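PDB 2ZB9: putative transcriptional regulator from Streptomyces coelicolor, which probably binds DNA through a helix-turn-helix domain of the TetR family and so regulates transcription. Local coordinates for residues P86-G89 with A93-L96; V167-G172 with T195-G200. One frame throughout, in Å; residues are numbered along the deposited sequence.

Overall arrangement
Both contacts belong to the C-terminal domain of this all-helical subunit, and they illustrate two ways of joining parts of a helical fold: a charged side chain that gathers a loop, and apolar branches that join helices. Contact 1 ties the loop 86-89 to the start of helix 91-108 at the surface, whereas contact 2 is buried, between helices 163-179 and 187-199 at the dimer interface. Their centres lie about 14 Å apart, on the same side of the chain's centre. They touch where Leu95 CD1 meets Trp171 CH2 at 4.0 Å, so helix 91-108 packs on the helix that carries residues 167-172. The predicted helix-turn-helix, residues 45-64, takes part in neither.

Contact 1 (P86-G89 with A93-L96); sequences PDTG and ADLL
The carboxylate of Asp94 is the shared acceptor of Thr88, which reaches it with both its backbone and its hydroxyl. Thr88 OG1 donates to Asp94 OD1 over 2.8 Å, using the syn lone pair of that oxygen. Thr88 N bonds to Asp94 OD2 at 3.0 Å, on the syn side but 31° out of the carboxylate plane, with an N-H...O angle of 153°. Held at both oxygens, the carboxylate has little freedom to rotate. The chi1 of 71° sets the Thr88 hydroxyl between its own backbone N and carbonyl carbon, so that OG1 and N can face the same acid group; the methyl Thr88 CG2 lies alongside Asp94 OD1 at 3.4 Å. Pro86 closes in next to it, with Pro86 CB 3.7 Å from Asp94 OD1.

One approach would be unfavourable by itself: Pro86 O and Asp94 OD2, two acceptors, lie 3.3 Å apart. Arg147 of helix 126-153 resolves it, since its NE bonds to Pro86 O while its NH2 forms a salt bridge with Asp94 OD2, supplying the charge that this buried carboxylate calls for and likely favouring its ionised form. An asparagine in place of Asp94 would probably leave Arg147 without its counter-charge.

Farther out, Gly89 turns the chain at a positive phi, and Asp90 is the N-cap of helix 91-108, its OD1 accepting from Ala93 N. The whole is an N-capped loop-to-helix junction in the TetR fold, where the chain leaves helix 67-83, enters helix 91-108, and is joined to helix 126-153 through Arg147, which holds both the acid and the Pro86 carbonyl.

Contact 2 (V167-G172 with T195-G200); sequences VDQLWG and TNLLDG
Gln169, whose aliphatic part packs against Leu197, has an amide that reaches across the dimer: its NE2 bonds to Leu193 O of the second subunit, and its backbone O receives Gln169 NE2 of that subunit. NE2 is thus satisfied within the buried interface, and the carbons below it are left to pack within the chain. Leu197 crosses them obliquely, Leu197 CD2 resting 3.8 Å from Gln169 CB and Leu197 CD1 standing 3.8 Å from Gln169 OE1.

Leu170 meets the same methyl, Leu197 CD2, roughly at right angles to the Gln169 approach. Leu170 CD1 comes to it at 3.7 Å and Leu170 CD2 at 3.3 Å, closer than two methyl groups normally come. The chi1 of Leu197, -132°, lies away from a staggered value, so the exact methyl positions deserve caution, though the apolar meeting itself is clear. Close by, the chain departs from regular helical bonding: Gly172 N reaches back five residues to Val167 O at 3.2 Å, while Leu170 N makes only a weak bond to the same oxygen.

Leu197 also packs on Leu197 of the second subunit, and Asp168 forms salt bridges with Arg141 and with Arg177 of the second subunit. Two helices from each subunit meeting in this way are characteristic of the four-helix bundle at the dimer interface of TetR-family regulators.

Contact 1 (P86-G89 with A93-L96)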
loop_
_atom_site.group_PDB
_atom_site.type_symbol
_atom_site.label_atom_id
_atom_site.label_comp_id
_atom_site.label_asym_id
_atom_site.label_seq_id
_atom_site.Cartn_x
_atom_site.Cartn_y
_atom_site.Cartn_z
ATOM N N PRO A 86 16.364 -3.392 -15.438
ATOM C CA PRO A 86 17.559 -3.232 -16.263
ATOM C C PRO A 86 18.703 -3.559 -15.312
ATOM O O PRO A 86 18.599 -3.298 -14.115
ATOM C CB PRO A 86 17.543 -1.744 -16.617
ATOM C CG PRO A 86 16.096 -1.374 -16.530
ATOM C CD PRO A 86 15.643 -2.115 -15.299
ATOM N N ASP A 87 19.782 -4.133 -15.821
ATOM C CA ASP A 87 20.913 -4.461 -14.965
ATOM C C ASP A 87 22.161 -4.012 -15.714
ATOM O O ASP A 87 22.930 -4.827 -16.214
ATOM C CB ASP A 87 20.942 -5.967 -14.689
ATOM C CG ASP A 87 21.771 -6.321 -13.465
ATOM O OD1 ASP A 87 21.866 -7.523 -13.134
ATOM O OD2 ASP A 87 22.327 -5.402 -12.830
ATOM N N THR A 88 22.340 -2.696 -15.776
ATOM C CA THR A 88 23.450 -2.073 -16.486
ATOM C C THR A 88 24.673 -1.753 -15.631
ATOM O O THR A 88 25.710 -1.358 -16.159
ATOM C CB THR A 88 22.990 -0.758 -17.128
ATOM O OG1 THR A 88 22.775 0.220 -16.101
ATOM C CG2 THR A 88 21.684 -0.965 -17.880
ATOM N N GLY A 89 24.550 -1.906 -14.317
ATOM C CA GLY A 89 25.666 -1.601 -13.441
ATOM C C GLY A 89 25.523 -0.236 -12.787
ATOM O O GLY A 89 26.435 0.231 -12.112
ATOM N N ALA A 93 20.254 4.712 -12.089
ATOM C CA ALA A 93 19.630 4.791 -13.404
ATOM C C ALA A 93 18.639 3.661 -13.637
ATOM O O ALA A 93 17.534 3.892 -14.122
ATOM C CB ALA A 93 20.696 4.771 -14.493
ATOM N N ASP A 94 19.030 2.439 -13.292
ATOM C CA ASP A 94 18.151 1.288 -13.489
ATOM C C ASP A 94 16.884 1.387 -12.642
ATOM O O ASP A 94 15.782 1.112 -13.121
ATOM C CB ASP A 94 18.893 -0.014 -13.170
ATOM C CG ASP A 94 20.110 -0.229 -14.056
ATOM O OD1 ASP A 94 20.192 0.401 -15.135
ATOM O OD2 ASP A 94 20.980 -1.042 -13.684
ATOM N N LEU A 95 17.047 1.788 -11.385
ATOM C CA LEU A 95 15.916 1.936 -10.474
ATOM C C LEU A 95 14.944 3.002 -11.005
ATOM O O LEU A 95 13.724 2.811 -10.972
ATOM C CB LEU A 95 16.430 2.319 -9.079
ATOM C CG LEU A 95 16.016 1.511 -7.838
ATOM C CD1 LEU A 95 15.905 0.022 -8.141
ATOM C CD2 LEU A 95 17.051 1.750 -6.742
ATOM N N LEU A 96 15.478 4.114 -11.505
ATOM C CA LEU A 96 14.633 5.180 -12.050
ATOM C C LEU A 96 13.892 4.663 -13.276
ATOM O O LEU A 96 12.701 4.908 -13.444
ATOM C CB LEU A 96 15.462 6.405 -12.462
ATOM C CG LEU A 96 15.683 7.647 -11.584
ATOM C CD1 LEU A 96 14.705 7.696 -10.412
ATOM C CD2 LEU A 96 17.111 7.652 -11.094
#

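Contact 2 (V167-G172 with T195-G200)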
loop_
_atom_site.group_PDB
_atom_site.type_symbol
_atom_site.label_atom_id
_atom_site.label_comp_id
_atom_site.label_asym_id
_atom_site.label_seq_id
_atom_site.Cartn_x
_atom_site.Cartn_y
_atom_site.Cartn_z
ATOM N N VAL A 167 12.358 -2.348 -0.863
ATOM C CA VAL A 167 11.219 -2.643 -1.716
ATOM C C VAL A 167 9.981 -1.865 -1.264
ATOM O O VAL A 167 9.264 -1.289 -2.081
ATOM C CB VAL A 167 10.896 -4.154 -1.708
ATOM C CG1 VAL A 167 9.618 -4.412 -2.494
ATOM C CG2 VAL A 167 12.060 -4.944 -2.305
ATOM N N ASP A 168 9.730 -1.843 0.041
ATOM C CA ASP A 168 8.571 -1.132 0.570
ATOM C C ASP A 168 8.729 0.379 0.529
ATOM O O ASP A 168 7.740 1.107 0.523
ATOM C CB ASP A 168 8.301 -1.576 2.006
ATOM C CG ASP A 168 7.874 -3.025 2.084
ATOM O OD1 ASP A 168 6.758 -3.340 1.604
ATOM O OD2 ASP A 168 8.659 -3.843 2.611
ATOM N N GLN A 169 9.969 0.854 0.508
ATOM C CA GLN A 169 10.201 2.291 0.469
ATOM C C GLN A 169 10.236 2.854 -0.942
ATOM O O GLN A 169 10.364 4.065 -1.134
ATOM C CB GLN A 169 11.478 2.639 1.237
ATOM C CG GLN A 169 11.312 2.419 2.738
ATOM C CD GLN A 169 12.520 2.854 3.534
ATOM O OE1 GLN A 169 13.573 2.231 3.471
ATOM N NE2 GLN A 169 12.373 3.934 4.286
ATOM N N LEU A 170 10.122 1.971 -1.929
ATOM C CA LEU A 170 10.079 2.386 -3.326
ATOM C C LEU A 170 8.693 2.051 -3.869
ATOM O O LEU A 170 7.802 2.890 -3.874
ATOM C CB LEU A 170 11.134 1.660 -4.168
ATOM C CG LEU A 170 12.587 2.134 -4.207
ATOM C CD1 LEU A 170 12.645 3.653 -4.109
ATOM C CD2 LEU A 170 13.360 1.500 -3.090
ATOM N N TRP A 171 8.517 0.810 -4.309
ATOM C CA TRP A 171 7.238 0.361 -4.851
ATOM C C TRP A 171 6.107 0.475 -3.823
ATOM O O TRP A 171 5.003 0.907 -4.152
ATOM C CB TRP A 171 7.386 -1.084 -5.353
ATOM C CG TRP A 171 8.403 -1.166 -6.452
ATOM C CD1 TRP A 171 8.204 -0.870 -7.771
ATOM C CD2 TRP A 171 9.814 -1.397 -6.300
ATOM N NE1 TRP A 171 9.399 -0.886 -8.445
ATOM C CE2 TRP A 171 10.402 -1.200 -7.572
ATOM C CE3 TRP A 171 10.632 -1.738 -5.215
ATOM C CZ2 TRP A 171 11.785 -1.334 -7.787
ATOM C CZ3 TRP A 171 12.006 -1.872 -5.429
ATOM C CH2 TRP A 171 12.566 -1.667 -6.709
ATOM N N GLY A 172 6.384 0.096 -2.580
ATOM C CA GLY A 172 5.362 0.186 -1.550
ATOM C C GLY A 172 4.839 1.605 -1.395
ATOM O O GLY A 172 3.641 1.812 -1.197
ATOM N N THR A 195 16.154 9.269 -4.994
ATOM C CA THR A 195 17.202 10.143 -4.475
ATOM C C THR A 195 17.204 10.187 -2.946
ATOM O O THR A 195 18.265 10.185 -2.331
ATOM C CB THR A 195 17.087 11.587 -5.032
ATOM O OG1 THR A 195 15.927 12.225 -4.491
ATOM C CG2 THR A 195 16.980 11.561 -6.549
ATOM N N ASN A 196 16.022 10.226 -2.334
ATOM C CA ASN A 196 15.932 10.256 -0.873
ATOM C C ASN A 196 16.629 9.053 -0.267
ATOM O O ASN A 196 17.419 9.172 0.666
ATOM C CB ASN A 196 14.477 10.239 -0.408
ATOM C CG ASN A 196 13.767 11.546 -0.655
ATOM O OD1 ASN A 196 14.400 12.584 -0.840
ATOM N ND2 ASN A 196 12.438 11.510 -0.632
ATOM N N LEU A 197 16.326 7.890 -0.822
ATOM C CA LEU A 197 16.872 6.633 -0.351
ATOM C C LEU A 197 18.366 6.480 -0.602
ATOM O O LEU A 197 19.129 6.167 0.312
ATOM C CB LEU A 197 16.110 5.497 -1.020
ATOM C CG LEU A 197 15.594 4.363 -0.146
ATOM C CD1 LEU A 197 15.165 4.868 1.225
ATOM C CD2 LEU A 197 14.438 3.709 -0.883
ATOM N N LEU A 198 18.778 6.692 -1.843
ATOM C CA LEU A 198 20.176 6.565 -2.213
ATOM C C LEU A 198 21.063 7.626 -1.571
ATOM O O LEU A 198 22.130 7.309 -1.048
ATOM C CB LEU A 198 20.318 6.620 -3.743
ATOM C CG LEU A 198 20.331 5.312 -4.561
ATOM C CD1 LEU A 198 19.363 4.303 -3.995
ATOM C CD2 LEU A 198 19.998 5.627 -6.009
ATOM N N ASP A 199 20.617 8.879 -1.593
ATOM C CA ASP A 199 21.410 9.973 -1.040
ATOM C C ASP A 199 21.137 10.313 0.428
ATOM O O ASP A 199 21.950 10.976 1.077
ATOM C CB ASP A 199 21.231 11.237 -1.897
ATOM C CG ASP A 199 21.559 11.003 -3.375
ATOM O OD1 ASP A 199 22.544 10.297 -3.661
ATOM O OD2 ASP A 199 20.842 11.533 -4.250
ATOM N N GLY A 200 20.007 9.855 0.956
ATOM C CA GLY A 200 19.676 10.164 2.337
ATOM C C GLY A 200 19.023 11.532 2.377
ATOM O O GLY A 200 19.200 12.317 1.447
#